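Long-range contact in sensor protein (Bacillus halodurans, PDB 3O5Y), which probably transfers phosphate from ATP to a histidine as a two-component sensor kinase, and is represented here by its GAF domain: residues A[62-76]-A[94-108]. Numbering follows the deposited sequence.
Sequences YWSALDQRQTIFRSL and LKSILVIPIYSKNKR. With ACT (acetate ion), chain C.
Ile97 O is gripped twice by the edge strand 72-75: Arg74 N donates to Ile97 O at 2.9 Å, nearly straight, and Phe73 CA brings a C-H to Ile97 O at 3.6 Å. Val99 O is served the same way by Ile72 N and Thr71 CA. With the return bonds from Val99 N to Ile72 O and Ile97 N to Arg74 O, this gives an antiparallel ladder. Leu76 N prolongs it, reaching Lys95 O at 2.8 Å from above the carbonyl plane, while the Leu76 methyls rest on Leu94 and Ile97. On the sheet face of Phe73, the ring edge meets Ser96 OG, and Thr71 CG2 touches Leu98 CD1.

On the other face, Val99 has CG1 anti to its backbone N (chi1 -176°), which carries this methyl to Ala65 CB and to within 3.6 Å of Tyr62 CD2. The Pro101 ring packs against the last turn of helix 62-68, its CG 3.6 Å from Ala65 O, with Leu66 CD2 alongside its CB. Beyond it, Asp67 OD1 forms a salt bridge to Arg108 NH1 at 2.7 Å; the carboxylate and guanidinium planes are 28° apart, nearly coplanar, but the N-H points poorly at the oxygen and the hydrogen bond is weak. Arg108 NH2 meets the edge of the Trp63 ring, whose NE1 is hydrogen-bonded to Ile55 O. Arg69, past the helix end with positive phi, lays CG over one face of Tyr103, 4.1 Å from the ring centroid, a CH-pi contact.

Tyr62 OH is hydrogen-bonded to Ser113 and an acetate, probably from crystallisation, also held by Ser27 and Arg25. Val99 meets helix 61-68 on one face, while Leu98 and Ile100 on the other touch Leu127 and Thr134 of helix 124-142: helices on opposite faces of an antiparallel sheet, characteristic of the GAF fold.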
loop_
_atom_site.group_PDB
_atom_site.type_symbol
_atom_site.label_atom_id
_atom_site.label_comp_id
_atom_site.label_asym_id
_atom_site.label_seq_id
_atom_site.Cartn_x
_atom_site.Cartn_y
_atom_site.Cartn_z
ATOM N N TYR A 62 -3.236 -1.313 7.821
ATOM C CA TYR A 62 -3.826 -0.669 6.650
ATOM C C TYR A 62 -5.095 0.146 7.003
ATOM O O TYR A 62 -5.241 1.288 6.564
ATOM C CB TYR A 62 -4.113 -1.684 5.532
ATOM C CG TYR A 62 -2.901 -2.433 4.969
ATOM C CD1 TYR A 62 -3.074 -3.521 4.104
ATOM C CD2 TYR A 62 -1.601 -2.075 5.313
ATOM C CE1 TYR A 62 -1.988 -4.204 3.578
ATOM C CE2 TYR A 62 -0.501 -2.756 4.795
ATOM C CZ TYR A 62 -0.698 -3.809 3.915
ATOM O OH TYR A 62 0.386 -4.492 3.402
ATOM N N TRP A 63 -5.996 -0.426 7.803
ATOM C CA TRP A 63 -7.185 0.316 8.239
ATOM C C TRP A 63 -6.836 1.478 9.149
ATOM O O TRP A 63 -7.530 2.500 9.166
ATOM C CB TRP A 63 -8.175 -0.596 8.947
ATOM C CG TRP A 63 -9.097 -1.252 8.010
ATOM C CD1 TRP A 63 -9.051 -2.536 7.600
ATOM C CD2 TRP A 63 -10.186 -0.643 7.317
ATOM N NE1 TRP A 63 -10.072 -2.798 6.718
ATOM C CE2 TRP A 63 -10.785 -1.648 6.521
ATOM C CE3 TRP A 63 -10.735 0.652 7.309
ATOM C CZ2 TRP A 63 -11.908 -1.407 5.721
ATOM C CZ3 TRP A 63 -11.838 0.895 6.512
ATOM C CH2 TRP A 63 -12.417 -0.136 5.726
ATOM N N SER A 64 -5.749 1.335 9.895
ATOM C CA SER A 64 -5.315 2.393 10.777
ATOM C C SER A 64 -4.902 3.632 9.967
ATOM O O SER A 64 -5.214 4.760 10.347
ATOM C CB SER A 64 -4.185 1.878 11.659
ATOM O OG SER A 64 -3.763 2.883 12.542
ATOM N N ALA A 65 -4.232 3.411 8.836
ATOM C CA ALA A 65 -3.849 4.486 7.930
ATOM C C ALA A 65 -5.079 5.147 7.313
ATOM O O ALA A 65 -5.152 6.365 7.221
ATOM C CB ALA A 65 -2.939 3.952 6.840
ATOM N N LEU A 66 -6.044 4.328 6.905
ATOM C CA LEU A 66 -7.294 4.822 6.362
ATOM C C LEU A 66 -8.102 5.599 7.391
ATOM O O LEU A 66 -8.639 6.659 7.063
ATOM C CB LEU A 66 -8.142 3.682 5.801
ATOM C CG LEU A 66 -7.868 3.152 4.404
ATOM C CD1 LEU A 66 -8.720 1.936 4.164
ATOM C CD2 LEU A 66 -8.144 4.207 3.335
ATOM N N ASP A 67 -8.210 5.078 8.617
ATOM C CA ASP A 67 -9.000 5.753 9.656
ATOM C C ASP A 67 -8.368 7.085 10.056
ATOM O O ASP A 67 -9.068 8.084 10.200
ATOM C CB ASP A 67 -9.212 4.866 10.901
ATOM C CG ASP A 67 -10.126 3.655 10.636
ATOM O OD1 ASP A 67 -11.000 3.715 9.739
ATOM O OD2 ASP A 67 -9.972 2.626 11.353
ATOM N N GLN A 68 -7.047 7.086 10.224
ATOM C CA GLN A 68 -6.291 8.276 10.656
ATOM C C GLN A 68 -6.105 9.282 9.519
ATOM O O GLN A 68 -5.739 10.429 9.754
ATOM C CB GLN A 68 -4.890 7.885 11.165
ATOM C CG GLN A 68 -4.813 7.214 12.538
ATOM C CD GLN A 68 -3.373 6.798 12.904
ATOM O OE1 GLN A 68 -3.128 5.654 13.305
ATOM N NE2 GLN A 68 -2.418 7.728 12.752
ATOM N N ARG A 69 -6.321 8.836 8.288
ATOM C CA ARG A 69 -6.037 9.658 7.115
ATOM C C ARG A 69 -4.584 10.132 7.097
ATOM O O ARG A 69 -4.279 11.268 6.721
ATOM C CB ARG A 69 -7.027 10.828 7.011
ATOM C CG ARG A 69 -8.296 10.468 6.257
ATOM C CD ARG A 69 -9.325 11.581 6.356
ATOM N NE ARG A 69 -10.164 11.668 5.162
ATOM C CZ ARG A 69 -11.214 10.883 4.907
ATOM N NH1 ARG A 69 -11.910 11.062 3.782
ATOM N NH2 ARG A 69 -11.573 9.923 5.764
ATOM N N GLN A 70 -3.689 9.230 7.488
ATOM C CA GLN A 70 -2.276 9.553 7.627
ATOM C C GLN A 70 -1.385 8.446 7.053
ATOM O O GLN A 70 -1.743 7.264 7.074
ATOM C CB GLN A 70 -1.951 9.789 9.105
ATOM C CG GLN A 70 -0.793 10.738 9.336
ATOM C CD GLN A 70 -0.311 10.743 10.785
ATOM O OE1 GLN A 70 0.871 10.475 11.070
ATOM N NE2 GLN A 70 -1.227 11.037 11.711
ATOM N N THR A 71 -0.230 8.835 6.533
ATOM C CA THR A 71 0.761 7.874 6.111
ATOM C C THR A 71 1.442 7.271 7.336
ATOM O O THR A 71 1.897 7.989 8.229
ATOM C CB THR A 71 1.793 8.524 5.181
ATOM O OG1 THR A 71 1.154 8.881 3.955
ATOM C CG2 THR A 71 2.926 7.578 4.876
ATOM N N ILE A 72 1.503 5.946 7.379
ATOM C CA ILE A 72 2.108 5.268 8.511
ATOM C C ILE A 72 3.349 4.503 8.092
ATOM O O ILE A 72 3.336 3.776 7.111
ATOM C CB ILE A 72 1.130 4.310 9.199
ATOM C CG1 ILE A 72 -0.022 5.108 9.818
ATOM C CG2 ILE A 72 1.867 3.483 10.262
ATOM C CD1 ILE A 72 -1.104 4.265 10.483
ATOM N N PHE A 73 4.421 4.678 8.850
ATOM C CA PHE A 73 5.595 3.873 8.669
ATOM C C PHE A 73 5.787 2.894 9.828
ATOM O O PHE A 73 5.694 3.270 10.987
ATOM C CB PHE A 73 6.832 4.746 8.543
ATOM C CG PHE A 73 8.096 3.962 8.534
ATOM C CD1 PHE A 73 8.515 3.321 7.371
ATOM C CD2 PHE A 73 8.851 3.813 9.707
ATOM C CE1 PHE A 73 9.692 2.577 7.357
ATOM C CE2 PHE A 73 10.022 3.075 9.711
ATOM C CZ PHE A 73 10.452 2.454 8.539
ATOM N N ARG A 74 6.103 1.646 9.499
ATOM C CA ARG A 74 6.363 0.660 10.526
ATOM C C ARG A 74 7.529 -0.232 10.179
ATOM O O ARG A 74 7.588 -0.823 9.108
ATOM C CB ARG A 74 5.112 -0.180 10.810
ATOM C CG ARG A 74 4.858 -0.368 12.287
ATOM C CD ARG A 74 4.033 0.780 12.933
ATOM N NE ARG A 74 2.884 0.183 13.600
ATOM C CZ ARG A 74 1.778 0.827 13.956
ATOM N NH1 ARG A 74 0.785 0.149 14.529
ATOM N NH2 ARG A 74 1.657 2.137 13.745
ATOM N N SER A 75 8.466 -0.288 11.105
ATOM C CA SER A 75 9.534 -1.265 11.109
ATOM C C SER A 75 8.933 -2.645 11.429
ATOM O O SER A 75 8.094 -2.774 12.325
ATOM C CB SER A 75 10.550 -0.862 12.182
ATOM O OG SER A 75 11.841 -1.329 11.877
ATOM N N LEU A 76 9.342 -3.671 10.691
ATOM C CA LEU A 76 8.778 -5.003 10.878
ATOM C C LEU A 76 9.623 -5.843 11.849
ATOM O O LEU A 76 9.385 -7.039 12.030
ATOM C CB LEU A 76 8.653 -5.715 9.526
ATOM C CG LEU A 76 7.325 -5.885 8.775
ATOM C CD1 LEU A 76 6.376 -4.746 8.998
ATOM C CD2 LEU A 76 7.583 -6.063 7.292
ATOM N N LEU A 94 10.292 -8.857 4.087
ATOM C CA LEU A 94 10.283 -7.418 4.207
ATOM C C LEU A 94 10.634 -7.031 5.628
ATOM O O LEU A 94 10.274 -7.732 6.561
ATOM C CB LEU A 94 8.925 -6.851 3.806
ATOM C CG LEU A 94 8.492 -7.154 2.374
ATOM C CD1 LEU A 94 7.030 -6.718 2.139
ATOM C CD2 LEU A 94 9.448 -6.510 1.366
ATOM N N LYS A 95 11.333 -5.913 5.792
ATOM C CA LYS A 95 11.755 -5.473 7.117
ATOM C C LYS A 95 11.121 -4.141 7.513
ATOM O O LYS A 95 11.280 -3.669 8.638
ATOM C CB LYS A 95 13.286 -5.399 7.190
ATOM C CG LYS A 95 13.949 -6.776 7.260
ATOM C CD LYS A 95 15.408 -6.698 7.753
ATOM C CE LYS A 95 15.988 -8.107 8.032
ATOM N NZ LYS A 95 15.164 -8.891 9.020
ATOM N N SER A 96 10.362 -3.569 6.586
ATOM C CA SER A 96 9.917 -2.189 6.673
ATOM C C SER A 96 8.689 -2.037 5.793
ATOM O O SER A 96 8.660 -2.560 4.693
ATOM C CB SER A 96 11.046 -1.303 6.157
ATOM O OG SER A 96 10.614 0.012 5.917
ATOM N N ILE A 97 7.672 -1.331 6.273
ATOM C CA ILE A 97 6.484 -1.088 5.467
ATOM C C ILE A 97 6.040 0.378 5.554
ATOM O O ILE A 97 6.007 0.972 6.649
ATOM C CB ILE A 97 5.333 -2.125 5.773
ATOM C CG1 ILE A 97 4.323 -2.183 4.621
ATOM C CG2 ILE A 97 4.649 -1.877 7.123
ATOM C CD1 ILE A 97 4.804 -3.015 3.426
ATOM N N LEU A 98 5.761 0.966 4.390
ATOM C CA LEU A 98 5.179 2.301 4.293
ATOM C C LEU A 98 3.764 2.141 3.729
ATOM O O LEU A 98 3.568 1.526 2.693
ATOM C CB LEU A 98 6.016 3.185 3.372
ATOM C CG LEU A 98 5.508 4.614 3.187
ATOM C CD1 LEU A 98 5.602 5.362 4.522
ATOM C CD2 LEU A 98 6.258 5.353 2.088
ATOM N N VAL A 99 2.786 2.669 4.442
ATOM C CA VAL A 99 1.391 2.445 4.159
ATOM C C VAL A 99 0.773 3.818 3.855
ATOM O O VAL A 99 0.656 4.685 4.717
ATOM C CB VAL A 99 0.685 1.743 5.372
ATOM C CG1 VAL A 99 -0.750 1.415 5.035
ATOM C CG2 VAL A 99 1.426 0.467 5.778
ATOM N N ILE A 100 0.427 4.028 2.600
ATOM C CA ILE A 100 -0.177 5.264 2.191
ATOM C C ILE A 100 -1.647 5.027 1.914
ATOM O O ILE A 100 -1.965 4.300 0.982
ATOM C CB ILE A 100 0.481 5.783 0.884
ATOM C CG1 ILE A 100 1.990 5.939 1.094
ATOM C CG2 ILE A 100 -0.211 7.107 0.429
ATOM C CD1 ILE A 100 2.748 6.497 -0.115
ATOM N N PRO A 101 -2.538 5.639 2.712
ATOM C CA PRO A 101 -3.969 5.538 2.426
ATOM C C PRO A 101 -4.286 6.358 1.176
ATOM O O PRO A 101 -3.802 7.471 1.025
ATOM C CB PRO A 101 -4.624 6.170 3.653
ATOM C CG PRO A 101 -3.613 7.201 4.130
ATOM C CD PRO A 101 -2.243 6.630 3.771
ATOM N N ILE A 102 -5.069 5.797 0.268
ATOM C CA ILE A 102 -5.403 6.509 -0.956
ATOM C C ILE A 102 -6.790 7.105 -0.815
ATOM O O ILE A 102 -7.765 6.378 -0.682
ATOM C CB ILE A 102 -5.361 5.575 -2.146
ATOM C CG1 ILE A 102 -3.975 4.936 -2.237
ATOM C CG2 ILE A 102 -5.654 6.339 -3.411
ATOM C CD1 ILE A 102 -4.040 3.577 -2.870
ATOM N N TYR A 103 -6.879 8.425 -0.792
ATOM C CA TYR A 103 -8.193 9.068 -0.790
ATOM C C TYR A 103 -8.356 10.240 -1.729
ATOM O O TYR A 103 -7.412 10.966 -2.004
ATOM C CB TYR A 103 -8.712 9.390 0.624
ATOM C CG TYR A 103 -7.879 10.283 1.511
ATOM C CD1 TYR A 103 -8.394 11.500 1.980
ATOM C CD2 TYR A 103 -6.619 9.888 1.961
ATOM C CE1 TYR A 103 -7.640 12.339 2.855
ATOM C CE2 TYR A 103 -5.854 10.716 2.822
ATOM C CZ TYR A 103 -6.371 11.936 3.261
ATOM O OH TYR A 103 -5.626 12.739 4.103
ATOM N N SER A 104 -9.578 10.409 -2.212
ATOM C CA SER A 104 -9.924 11.530 -3.065
ATOM C C SER A 104 -10.653 12.582 -2.250
ATOM O O SER A 104 -10.847 12.427 -1.041
ATOM C CB SER A 104 -10.855 11.056 -4.159
ATOM O OG SER A 104 -12.138 10.920 -3.607
ATOM N N LYS A 105 -11.077 13.649 -2.917
ATOM C CA LYS A 105 -11.829 14.706 -2.245
ATOM C C LYS A 105 -13.162 14.193 -1.689
ATOM O O LYS A 105 -13.699 14.764 -0.750
ATOM C CB LYS A 105 -12.073 15.858 -3.217
ATOM C CG LYS A 105 -12.914 15.447 -4.404
ATOM C CD LYS A 105 -13.282 16.613 -5.255
ATOM C CE LYS A 105 -14.419 16.233 -6.185
ATOM N NZ LYS A 105 -14.795 17.416 -6.920
ATOM N N ASN A 106 -13.688 13.119 -2.280
ATOM C CA ASN A 106 -14.993 12.571 -1.891
ATOM C C ASN A 106 -14.921 11.423 -0.906
ATOM O O ASN A 106 -15.705 11.384 0.042
ATOM C CB ASN A 106 -15.760 12.057 -3.105
ATOM C CG ASN A 106 -16.179 13.153 -4.036
ATOM O OD1 ASN A 106 -16.723 14.187 -3.614
ATOM N ND2 ASN A 106 -15.929 12.941 -5.330
ATOM N N LYS A 107 -14.015 10.472 -1.149
ATOM C CA LYS A 107 -14.001 9.210 -0.388
ATOM C C LYS A 107 -12.615 8.578 -0.247
ATOM O O LYS A 107 -11.655 8.968 -0.927
ATOM C CB LYS A 107 -14.942 8.194 -1.049
ATOM C CG LYS A 107 -14.445 7.758 -2.439
ATOM C CD LYS A 107 -15.357 6.714 -3.077
ATOM C CE LYS A 107 -14.860 6.359 -4.472
ATOM N NZ LYS A 107 -15.245 4.960 -4.805
ATOM N N ARG A 108 -12.528 7.601 0.651
ATOM C CA ARG A 108 -11.376 6.718 0.723
ATOM C C ARG A 108 -11.490 5.761 -0.428
ATOM O O ARG A 108 -12.577 5.279 -0.739
ATOM C CB ARG A 108 -11.392 5.917 2.007
ATOM C CG ARG A 108 -11.435 6.740 3.243
ATOM C CD ARG A 108 -12.439 6.133 4.163
ATOM N NE ARG A 108 -11.902 6.023 5.506
ATOM C CZ ARG A 108 -12.372 5.187 6.423
ATOM N NH1 ARG A 108 -11.806 5.149 7.629
ATOM N NH2 ARG A 108 -13.403 4.386 6.128
HETATM C C ACT C . -0.320 -7.601 1.789
HETATM O O ACT C . -0.697 -7.915 2.962
HETATM O OXT ACT C . -0.143 -6.373 1.521
HETATM C CH3 ACT C . -0.106 -8.676 0.774
#